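Side-chain contacts in soluble lytic murein transglycosylase (Escherichia coli, PDB 1QSA), which cleaves the glycosidic bonds between N-acetylmuramic acid and N-acetylglucosamine in peptidoglycan, leaving a 1,6-anhydro bond in the muramic acid residue: residues Val201-Phe204 / Ala205-Gly209; Gln250-Glu253 / Leu254-Val258; Leu342-Leu345 / Met346-Arg349; Leu534-Val537 / Tyr538-Gly542. One frame throughout, in Å; residues are numbered along the deposited sequence.

Interaction 1: residues Val201-Phe204 / Ala205-Gly209; sequences VLTF and ARTTG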
loop_
_atom_site.group_PDB
_atom_site.type_symbol
_atom_site.label_atom_id
_atom_site.label_comp_id
_atom_site.label_asym_id
_atom_site.label_seq_id
_atom_site.Cartn_x
_atom_site.Cartn_y
_atom_site.Cartn_z
ATOM N N VAL A 201 11.944 -14.623 -26.686
ATOM C CA VAL A 201 10.879 -13.853 -27.326
ATOM C C VAL A 201 10.906 -13.711 -28.850
ATOM O O VAL A 201 9.859 -13.799 -29.487
ATOM C CB VAL A 201 10.666 -12.460 -26.657
ATOM C CG1 VAL A 201 11.871 -11.542 -26.884
ATOM C CG2 VAL A 201 9.376 -11.825 -27.174
ATOM N N LEU A 202 12.079 -13.495 -29.447
ATOM C CA LEU A 202 12.120 -13.360 -30.902
ATOM C C LEU A 202 11.830 -14.705 -31.576
ATOM O O LEU A 202 11.132 -14.754 -32.597
ATOM C CB LEU A 202 13.456 -12.778 -31.368
ATOM C CG LEU A 202 13.526 -12.422 -32.858
ATOM C CD1 LEU A 202 12.402 -11.464 -33.253
ATOM C CD2 LEU A 202 14.886 -11.802 -33.160
ATOM N N THR A 203 12.332 -15.790 -30.985
ATOM C CA THR A 203 12.084 -17.140 -31.501
ATOM C C THR A 203 10.580 -17.421 -31.367
ATOM O O THR A 203 9.949 -17.906 -32.307
ATOM C CB THR A 203 12.883 -18.203 -30.714
ATOM O OG1 THR A 203 14.283 -17.941 -30.858
ATOM C CG2 THR A 203 12.592 -19.596 -31.235
ATOM N N PHE A 204 10.011 -17.060 -30.214
ATOM C CA PHE A 204 8.578 -17.237 -29.953
ATOM C C PHE A 204 7.762 -16.504 -31.026
ATOM O O PHE A 204 6.831 -17.062 -31.599
ATOM C CB PHE A 204 8.229 -16.688 -28.553
ATOM C CG PHE A 204 6.749 -16.693 -28.230
ATOM C CD1 PHE A 204 6.147 -17.823 -27.666
ATOM C CD2 PHE A 204 5.963 -15.558 -28.461
ATOM C CE1 PHE A 204 4.784 -17.821 -27.334
ATOM C CE2 PHE A 204 4.597 -15.544 -28.135
ATOM C CZ PHE A 204 4.007 -16.681 -27.568
ATOM N N ALA A 205 8.139 -15.256 -31.300
ATOM C CA ALA A 205 7.460 -14.411 -32.279
ATOM C C ALA A 205 7.538 -14.932 -33.719
ATOM O O ALA A 205 6.595 -14.790 -34.486
ATOM C CB ALA A 205 8.019 -12.998 -32.216
ATOM N N ARG A 206 8.675 -15.520 -34.075
ATOM C CA ARG A 206 8.871 -16.035 -35.425
ATOM C C ARG A 206 8.287 -17.425 -35.666
ATOM O O ARG A 206 7.874 -17.731 -36.784
ATOM C CB ARG A 206 10.364 -16.053 -35.766
ATOM C CG ARG A 206 10.996 -14.684 -35.867
ATOM C CD ARG A 206 12.497 -14.800 -36.018
ATOM N NE ARG A 206 13.092 -13.537 -36.436
ATOM C CZ ARG A 206 14.400 -13.300 -36.471
ATOM N NH1 ARG A 206 15.258 -14.235 -36.088
ATOM N NH2 ARG A 206 14.848 -12.114 -36.874
ATOM N N THR A 207 8.251 -18.258 -34.628
ATOM C CA THR A 207 7.746 -19.622 -34.768
ATOM C C THR A 207 6.261 -19.838 -34.482
ATOM O O THR A 207 5.760 -20.949 -34.651
ATOM C CB THR A 207 8.565 -20.621 -33.933
ATOM O OG1 THR A 207 8.429 -20.318 -32.538
ATOM C CG2 THR A 207 10.033 -20.566 -34.334
ATOM N N THR A 208 5.572 -18.800 -34.016
ATOM C CA THR A 208 4.138 -18.891 -33.741
ATOM C C THR A 208 3.417 -17.913 -34.660
ATOM O O THR A 208 4.010 -16.947 -35.152
ATOM C CB THR A 208 3.774 -18.534 -32.261
ATOM O OG1 THR A 208 4.029 -17.143 -32.016
ATOM C CG2 THR A 208 4.558 -19.384 -31.273
ATOM N N GLY A 209 2.140 -18.173 -34.918
ATOM C CA GLY A 209 1.368 -17.280 -35.753
ATOM C C GLY A 209 1.070 -16.029 -34.961
ATOM O O GLY A 209 0.715 -16.112 -33.783
#
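Leu202 lies across one face of the guanidinium of Arg206, four residues on in helix 201-207. Its CD2 stands 3.6 Å above the plane, over the centre of the group, and is 3.7 Å from Arg206 CZ. The two chains run obliquely to each other: Leu202 CG is anti to the backbone N (chi1 -172°), while Arg206 reaches out extended from CG to NE. Beside them Thr203 and Thr207 touch more lightly, methyl to methyl, with CG2 to CG2 at 4.1 Å. Thr207 turns its hydroxyl inward (chi1 64°), where OG1 donates to Thr203 O at 2.9 Å from above the carbonyl plane, sharing that oxygen with Thr207 N. Thr208, where the helix gives way to loop, repeats the hydroxyl-to-carbonyl bond, OG1 to Phe204 O at 2.8 Å, and the same OG1 sits 4.2 Å above the Phe204 ring plane, offset toward the rim. The ring packs on Ala190 and Leu194 of helix 185-196, and Ala205 on Leu240 of helix 230-243, within the alpha-superhelix. At this C-terminal end two threonine hydroxyls supplement the backbone N-H groups as donors to the carbonyls of Thr203 and Phe204, while the leucine-arginine contact is apolar.

Interaction 2: residues Gln250-Glu253 / Leu254-Val258; sequences QIQE and LRDIV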
loop_
_atom_site.group_PDB
_atom_site.type_symbol
_atom_site.label_atom_id
_atom_site.label_comp_id
_atom_site.label_asym_id
_atom_site.label_seq_id
_atom_site.Cartn_x
_atom_site.Cartn_y
_atom_site.Cartn_z
ATOM N N GLN A 250 1.407 -0.782 -31.585
ATOM C CA GLN A 250 2.155 -1.887 -31.003
ATOM C C GLN A 250 3.660 -1.610 -31.021
ATOM O O GLN A 250 4.348 -1.867 -30.038
ATOM C CB GLN A 250 1.794 -3.190 -31.729
ATOM C CG GLN A 250 0.332 -3.584 -31.506
ATOM C CD GLN A 250 -0.148 -4.691 -32.428
ATOM O OE1 GLN A 250 0.319 -4.826 -33.556
ATOM N NE2 GLN A 250 -1.102 -5.481 -31.951
ATOM N N ILE A 251 4.161 -1.046 -32.118
ATOM C CA ILE A 251 5.580 -0.717 -32.217
ATOM C C ILE A 251 5.922 0.387 -31.209
ATOM O O ILE A 251 6.963 0.324 -30.537
ATOM C CB ILE A 251 5.967 -0.272 -33.651
ATOM C CG1 ILE A 251 5.732 -1.423 -34.639
ATOM C CG2 ILE A 251 7.435 0.150 -33.702
ATOM C CD1 ILE A 251 5.929 -1.041 -36.121
ATOM N N GLN A 252 5.032 1.365 -31.062
ATOM C CA GLN A 252 5.278 2.450 -30.109
ATOM C C GLN A 252 5.304 1.923 -28.680
ATOM O O GLN A 252 6.061 2.428 -27.856
ATOM C CB GLN A 252 4.254 3.584 -30.242
ATOM C CG GLN A 252 4.588 4.838 -29.383
ATOM C CD GLN A 252 5.985 5.417 -29.652
ATOM O OE1 GLN A 252 6.447 5.465 -30.795
ATOM N NE2 GLN A 252 6.658 5.867 -28.589
ATOM N N GLU A 253 4.488 0.908 -28.381
ATOM C CA GLU A 253 4.494 0.336 -27.038
ATOM C C GLU A 253 5.872 -0.253 -26.782
ATOM O O GLU A 253 6.423 -0.118 -25.681
ATOM C CB GLU A 253 3.435 -0.764 -26.848
ATOM C CG GLU A 253 3.521 -1.358 -25.424
ATOM C CD GLU A 253 2.626 -2.566 -25.151
ATOM O OE1 GLU A 253 2.195 -3.241 -26.102
ATOM O OE2 GLU A 253 2.387 -2.853 -23.953
ATOM N N LEU A 254 6.445 -0.899 -27.798
ATOM C CA LEU A 254 7.772 -1.481 -27.641
ATOM C C LEU A 254 8.805 -0.368 -27.407
ATOM O O LEU A 254 9.713 -0.523 -26.595
ATOM C CB LEU A 254 8.170 -2.305 -28.868
ATOM C CG LEU A 254 7.298 -3.513 -29.214
ATOM C CD1 LEU A 254 7.981 -4.287 -30.331
ATOM C CD2 LEU A 254 7.096 -4.419 -27.985
ATOM N N ARG A 255 8.661 0.742 -28.132
ATOM C CA ARG A 255 9.581 1.872 -27.969
ATOM C C ARG A 255 9.482 2.421 -26.551
ATOM O O ARG A 255 10.502 2.701 -25.930
ATOM C CB ARG A 255 9.265 2.993 -28.958
ATOM C CG ARG A 255 9.668 2.698 -30.387
ATOM C CD ARG A 255 9.658 3.978 -31.213
ATOM N NE ARG A 255 9.759 3.674 -32.636
ATOM C CZ ARG A 255 8.728 3.694 -33.474
ATOM N NH1 ARG A 255 7.520 4.034 -33.044
ATOM N NH2 ARG A 255 8.908 3.384 -34.747
ATOM N N ASP A 256 8.252 2.545 -26.040
ATOM C CA ASP A 256 8.012 3.056 -24.682
ATOM C C ASP A 256 8.705 2.180 -23.644
ATOM O O ASP A 256 9.315 2.678 -22.695
ATOM C CB ASP A 256 6.506 3.097 -24.358
ATOM C CG ASP A 256 5.751 4.190 -25.100
ATOM O OD1 ASP A 256 6.357 5.008 -25.820
ATOM O OD2 ASP A 256 4.515 4.230 -24.957
ATOM N N ILE A 257 8.568 0.864 -23.816
ATOM C CA ILE A 257 9.167 -0.110 -22.910
ATOM C C ILE A 257 10.683 0.090 -22.801
ATOM O O ILE A 257 11.235 0.128 -21.697
ATOM C CB ILE A 257 8.829 -1.543 -23.375
ATOM C CG1 ILE A 257 7.359 -1.843 -23.064
ATOM C CG2 ILE A 257 9.760 -2.571 -22.733
ATOM C CD1 ILE A 257 6.822 -3.056 -23.790
ATOM N N VAL A 258 11.341 0.269 -23.943
ATOM C CA VAL A 258 12.788 0.466 -23.958
ATOM C C VAL A 258 13.182 1.824 -23.380
ATOM O O VAL A 258 14.121 1.911 -22.583
ATOM C CB VAL A 258 13.348 0.291 -25.383
ATOM C CG1 VAL A 258 14.826 0.693 -25.437
ATOM C CG2 VAL A 258 13.200 -1.158 -25.811
#
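Gln252 uses both ends of its side-chain amide within helix 248-260. OE1 accepts from Arg255 NH1 at 2.9 Å, three residues on, and NE2 donates to Asp256 OD1, also at 2.9 Å, four residues on. The chain starts away from the backbone N (chi1 -172°) and then bends at chi2 (55°), which carries the amide forward along the helix toward both partners. It crosses each of them at about a right angle. OE1 lies close to the guanidinium plane, whereas NE2 meets OD1 on the syn side but 34° out of the carboxylate plane. Ile251 covers one guanidinium face with CG2, which stands 3.6 Å above the plane, offset toward the rim, and lies 3.7 Å from Arg255 NH2. Gln252, Arg255 and Asp256, spaced i to i+3 and i to i+4, line one side of a helix in the alpha-superhelix, facing helix 269-280 and the loop after it. There Gln252 NE2 also donates to Ala278 O, and Asp256 OD1 is hydrogen-bonded to Ser282 OG, so outside partners help to fix the rotation of both groups. Arg255 packs on Trp274, with Arg281 close by as a like charge. Elsewhere on the helix, Leu254 and Ile257 pack against Phe222 of helix 212-228, and Glu253 CG touches Ile257 CD1 at 4.1 Å.

Interaction 3: residues Leu342-Leu345 / Met346-Arg349; sequences LHQL and MQQR. With SO4 (sulfate ion), chain B.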
loop_
_atom_site.group_PDB
_atom_site.type_symbol
_atom_site.label_atom_id
_atom_site.label_comp_id
_atom_site.label_asym_id
_atom_site.label_seq_id
_atom_site.Cartn_x
_atom_site.Cartn_y
_atom_site.Cartn_z
ATOM N N LEU A 342 1.483 30.363 -8.404
ATOM C CA LEU A 342 1.962 30.106 -7.043
ATOM C C LEU A 342 0.890 30.482 -6.018
ATOM O O LEU A 342 0.644 29.738 -5.077
ATOM C CB LEU A 342 3.266 30.870 -6.778
ATOM C CG LEU A 342 4.464 30.425 -7.631
ATOM C CD1 LEU A 342 5.697 31.228 -7.233
ATOM C CD2 LEU A 342 4.733 28.920 -7.439
ATOM N N HIS A 343 0.219 31.615 -6.222
ATOM C CA HIS A 343 -0.829 32.030 -5.291
ATOM C C HIS A 343 -2.016 31.067 -5.328
ATOM O O HIS A 343 -2.633 30.811 -4.294
ATOM C CB HIS A 343 -1.266 33.477 -5.560
ATOM C CG HIS A 343 -0.349 34.500 -4.959
ATOM N ND1 HIS A 343 0.118 35.591 -5.662
ATOM C CD2 HIS A 343 0.186 34.598 -3.721
ATOM C CE1 HIS A 343 0.903 36.315 -4.882
ATOM N NE2 HIS A 343 0.961 35.731 -3.700
ATOM N N GLN A 344 -2.328 30.526 -6.506
ATOM C CA GLN A 344 -3.424 29.556 -6.615
ATOM C C GLN A 344 -3.036 28.276 -5.874
ATOM O O GLN A 344 -3.855 27.664 -5.194
ATOM C CB GLN A 344 -3.752 29.253 -8.075
ATOM C CG GLN A 344 -4.598 30.330 -8.726
ATOM C CD GLN A 344 -5.851 30.638 -7.922
ATOM O OE1 GLN A 344 -6.780 29.828 -7.860
ATOM N NE2 GLN A 344 -5.870 31.801 -7.279
ATOM N N LEU A 345 -1.771 27.886 -6.001
ATOM C CA LEU A 345 -1.278 26.683 -5.333
ATOM C C LEU A 345 -1.342 26.819 -3.815
ATOM O O LEU A 345 -1.719 25.875 -3.123
ATOM C CB LEU A 345 0.157 26.373 -5.775
ATOM C CG LEU A 345 0.330 25.557 -7.053
ATOM C CD1 LEU A 345 1.815 25.427 -7.370
ATOM C CD2 LEU A 345 -0.292 24.172 -6.868
ATOM N N MET A 346 -1.006 28.000 -3.306
ATOM C CA MET A 346 -1.023 28.270 -1.876
ATOM C C MET A 346 -2.402 28.098 -1.232
ATOM O O MET A 346 -2.498 27.908 -0.018
ATOM C CB MET A 346 -0.505 29.679 -1.591
ATOM C CG MET A 346 1.000 29.830 -1.721
ATOM S SD MET A 346 1.506 31.577 -1.683
ATOM C CE MET A 346 1.112 32.023 -0.009
ATOM N N GLN A 347 -3.455 28.202 -2.038
ATOM C CA GLN A 347 -4.826 28.051 -1.543
ATOM C C GLN A 347 -5.142 26.593 -1.245
ATOM O O GLN A 347 -6.134 26.287 -0.566
ATOM C CB GLN A 347 -5.823 28.613 -2.558
ATOM C CG GLN A 347 -5.722 30.125 -2.735
ATOM C CD GLN A 347 -6.639 30.675 -3.813
ATOM O OE1 GLN A 347 -6.459 31.805 -4.272
ATOM N NE2 GLN A 347 -7.627 29.886 -4.221
ATOM N N GLN A 348 -4.320 25.698 -1.786
ATOM C CA GLN A 348 -4.506 24.260 -1.627
ATOM C C GLN A 348 -3.720 23.677 -0.468
ATOM O O GLN A 348 -2.958 24.376 0.197
ATOM C CB GLN A 348 -4.156 23.542 -2.927
ATOM C CG GLN A 348 -4.957 24.033 -4.133
ATOM C CD GLN A 348 -4.382 23.566 -5.464
ATOM O OE1 GLN A 348 -4.575 24.214 -6.488
ATOM N NE2 GLN A 348 -3.673 22.437 -5.454
ATOM N N ARG A 349 -3.902 22.379 -0.243
ATOM C CA ARG A 349 -3.255 21.679 0.860
ATOM C C ARG A 349 -2.106 20.806 0.367
ATOM O O ARG A 349 -2.189 20.234 -0.715
ATOM C CB ARG A 349 -4.314 20.802 1.555
ATOM C CG ARG A 349 -3.867 20.052 2.789
ATOM C CD ARG A 349 -4.952 19.038 3.226
ATOM N NE ARG A 349 -5.189 18.040 2.180
ATOM C CZ ARG A 349 -6.221 18.052 1.343
ATOM N NH1 ARG A 349 -7.171 18.970 1.456
ATOM N NH2 ARG A 349 -6.327 17.114 0.417
HETATM S S SO4 B . -1.698 16.390 2.938
HETATM O O1 SO4 B . -0.298 16.851 3.023
HETATM O O2 SO4 B . -2.528 17.170 3.878
HETATM O O3 SO4 B . -2.169 16.610 1.560
HETATM O O4 SO4 B . -1.797 14.954 3.251
HETATM O O HOH W 1 -6.397 26.958 -6.000
HETATM O O HOH W 2 -8.702 31.432 -6.364
#
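Met346 lies alongside His343, pointing the same way, at the C-terminal end of helix 335-346 in the alpha-superhelix. Its sulfur makes an oblique sulfur-aromatic contact, with SD 3.9 Å from His343 CD2. Met346 CG is anti to the carbonyl carbon (chi1 -75°), and an extended chi2 (169°) then brings SD beside the imidazole. This is the packed side: Leu342 and Leu345 meet Ala356 of helix 351-359, Met346 meets Ile360, and His343 NE2, next to CD2 in the ring, is hydrogen-bonded to Glu362 OE2, which helps to fix the ring's rotation. The glutamine side is looser. Gln344 and Gln347 run side by side, and both are modelled in two conformers. For one conformer of each, and so only tentatively, the amide planes are 81° apart and a water bridges them, donating to Gln344 OE1 and accepting from Gln347 NE2, each at 2.9 Å. Gln348 is held more firmly from outside, OE1 by Arg322 and NE2 by Asp319. Its backbone N donates to Leu345 O at 2.9 Å from above the carbonyl plane, as the chain leaves the helix. Beyond it Arg349 points away, forms a salt bridge to Asp443, and approaches a sulfate, probably from the crystallisation liquor, that Arg448 and Tyr597 also bind. The bond from Arg349 NE to sulfate O3 is weak, at 3.4 Å.

Interaction 4: residues Leu534-Val537 / Tyr538-Gly542; sequences LQYV and YQQFG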
loop_
_atom_site.group_PDB
_atom_site.type_symbol
_atom_site.label_atom_id
_atom_site.label_comp_id
_atom_site.label_asym_id
_atom_site.label_seq_id
_atom_site.Cartn_x
_atom_site.Cartn_y
_atom_site.Cartn_z
ATOM N N LEU A 534 17.017 7.139 12.843
ATOM C CA LEU A 534 16.693 8.388 12.149
ATOM C C LEU A 534 17.786 9.429 12.402
ATOM O O LEU A 534 18.234 10.107 11.472
ATOM C CB LEU A 534 15.326 8.895 12.612
ATOM C CG LEU A 534 14.744 10.099 11.849
ATOM C CD1 LEU A 534 14.573 9.772 10.364
ATOM C CD2 LEU A 534 13.419 10.508 12.480
ATOM N N GLN A 535 18.265 9.506 13.644
ATOM C CA GLN A 535 19.345 10.435 13.994
ATOM C C GLN A 535 20.629 10.047 13.237
ATOM O O GLN A 535 21.365 10.912 12.761
ATOM C CB GLN A 535 19.591 10.409 15.514
ATOM C CG GLN A 535 20.890 11.089 15.971
ATOM C CD GLN A 535 20.994 12.558 15.610
ATOM O OE1 GLN A 535 20.001 13.284 15.566
ATOM N NE2 GLN A 535 22.219 13.011 15.379
ATOM N N TYR A 536 20.865 8.743 13.087
ATOM C CA TYR A 536 22.036 8.253 12.370
ATOM C C TYR A 536 22.037 8.745 10.916
ATOM O O TYR A 536 23.020 9.342 10.474
ATOM C CB TYR A 536 22.101 6.718 12.423
ATOM C CG TYR A 536 23.085 6.096 11.446
ATOM C CD1 TYR A 536 24.454 6.344 11.532
ATOM C CD2 TYR A 536 22.632 5.270 10.421
ATOM C CE1 TYR A 536 25.353 5.771 10.602
ATOM C CE2 TYR A 536 23.512 4.705 9.504
ATOM C CZ TYR A 536 24.859 4.954 9.599
ATOM O OH TYR A 536 25.708 4.353 8.693
ATOM N N VAL A 537 20.946 8.524 10.183
ATOM C CA VAL A 537 20.914 8.978 8.787
ATOM C C VAL A 537 20.862 10.511 8.689
ATOM O O VAL A 537 21.371 11.096 7.734
ATOM C CB VAL A 537 19.797 8.287 7.935
ATOM C CG1 VAL A 537 20.091 6.782 7.802
ATOM C CG2 VAL A 537 18.428 8.517 8.524
ATOM N N TYR A 538 20.273 11.153 9.693
ATOM C CA TYR A 538 20.195 12.610 9.725
ATOM C C TYR A 538 21.609 13.232 9.792
ATOM O O TYR A 538 21.988 14.031 8.933
ATOM C CB TYR A 538 19.336 13.058 10.915
ATOM C CG TYR A 538 19.010 14.545 10.982
ATOM C CD1 TYR A 538 18.143 15.137 10.055
ATOM C CD2 TYR A 538 19.518 15.343 12.009
ATOM C CE1 TYR A 538 17.786 16.487 10.161
ATOM C CE2 TYR A 538 19.166 16.692 12.125
ATOM C CZ TYR A 538 18.294 17.250 11.191
ATOM O OH TYR A 538 17.936 18.574 11.280
ATOM N N GLN A 539 22.420 12.812 10.766
ATOM C CA GLN A 539 23.768 13.353 10.896
ATOM C C GLN A 539 24.655 12.931 9.726
ATOM O O GLN A 539 25.476 13.710 9.263
ATOM C CB GLN A 539 24.394 12.947 12.246
ATOM C CG GLN A 539 24.646 11.448 12.444
ATOM C CD GLN A 539 25.921 10.951 11.762
ATOM O OE1 GLN A 539 26.938 11.640 11.752
ATOM N NE2 GLN A 539 25.860 9.752 11.188
ATOM N N GLN A 540 24.432 11.721 9.213
ATOM C CA GLN A 540 25.227 11.207 8.105
ATOM C C GLN A 540 25.101 12.087 6.858
ATOM O O GLN A 540 26.081 12.302 6.134
ATOM C CB GLN A 540 24.859 9.763 7.779
ATOM C CG GLN A 540 25.854 9.114 6.827
ATOM C CD GLN A 540 25.692 7.618 6.746
ATOM O OE1 GLN A 540 24.917 7.105 5.938
ATOM N NE2 GLN A 540 26.429 6.902 7.588
ATOM N N PHE A 541 23.906 12.627 6.637
ATOM C CA PHE A 541 23.667 13.485 5.487
ATOM C C PHE A 541 23.603 14.985 5.786
ATOM O O PHE A 541 22.910 15.732 5.097
ATOM C CB PHE A 541 22.425 13.023 4.720
ATOM C CG PHE A 541 22.615 11.710 4.003
ATOM C CD1 PHE A 541 23.240 11.660 2.765
ATOM C CD2 PHE A 541 22.195 10.519 4.585
ATOM C CE1 PHE A 541 23.449 10.438 2.115
ATOM C CE2 PHE A 541 22.396 9.301 3.947
ATOM C CZ PHE A 541 23.026 9.259 2.710
ATOM N N GLY A 542 24.301 15.419 6.832
ATOM C CA GLY A 542 24.352 16.842 7.138
ATOM C C GLY A 542 23.123 17.533 7.693
ATOM O O GLY A 542 22.878 18.711 7.393
#
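Gln539 meets the preceding turn of helix 523-540 along most of its length. CB lies 3.8 Å from Gln535 NE2. CG, placed between the backbone N and the carbonyl carbon (chi1 65°), sits 3.3 Å from Tyr536 O and at the same distance from Gln535 O. A second bend, at chi2, turns CD back over the helix, 3.6 Å from Tyr536 O. At the tip NE2 donates to Tyr536 O at 3.0 Å, in the carbonyl plane and on a lone pair, so that this oxygen serves both Gln539 NE2 and the backbone N of Gln540. The same NE2 lies 3.7 Å from Tyr536 CD1, where ring and amide planes are 29° apart. Helix 523-540, within the Slt-type domain, ends here: Gly542, with positive phi, is the C-prime residue of a Schellman motif in which Gly542 N bonds to Gln539 O and Asn543 N to Tyr538 O. Gln540 runs alongside Tyr536 in the same direction, its NE2 weakly bonded to Tyr536 OH, a tentative bond that holds for one of two conformers. The Tyr536 ring also packs on Met508 and Phe509 of helix 499-509. Phe541 presents a ring edge to Val537 O, with CD2 at 3.3 Å, and packs on Phe547 and Val559. Gln535 OE1 accepts from the backbone N of Glu465 and of Ile466.

All four are contacts within a single helix or at its C-terminal end. Interactions 1 and 2 are near neighbours, centres about 18 Å apart, and both helices pack on helices 212-228 and 230-243. In each a hydrophobic side chain lies over an arginine face, but interaction 2, the surface contact, relies on side-chain amide and carboxylate bonds, whereas interaction 1 turns hydroxyls onto backbone carbonyls. Interactions 1, 3 and 4 are partly buried and come where a helix stops: threonine hydroxyls in 1, water and glutamines modelled in two conformers in 3, a Schellman motif in 4. Interaction 4 alone lies in the Slt-type domain, with Leu534 about 8 Å, side chain to side chain, from Glu478, the predicted active-site residue.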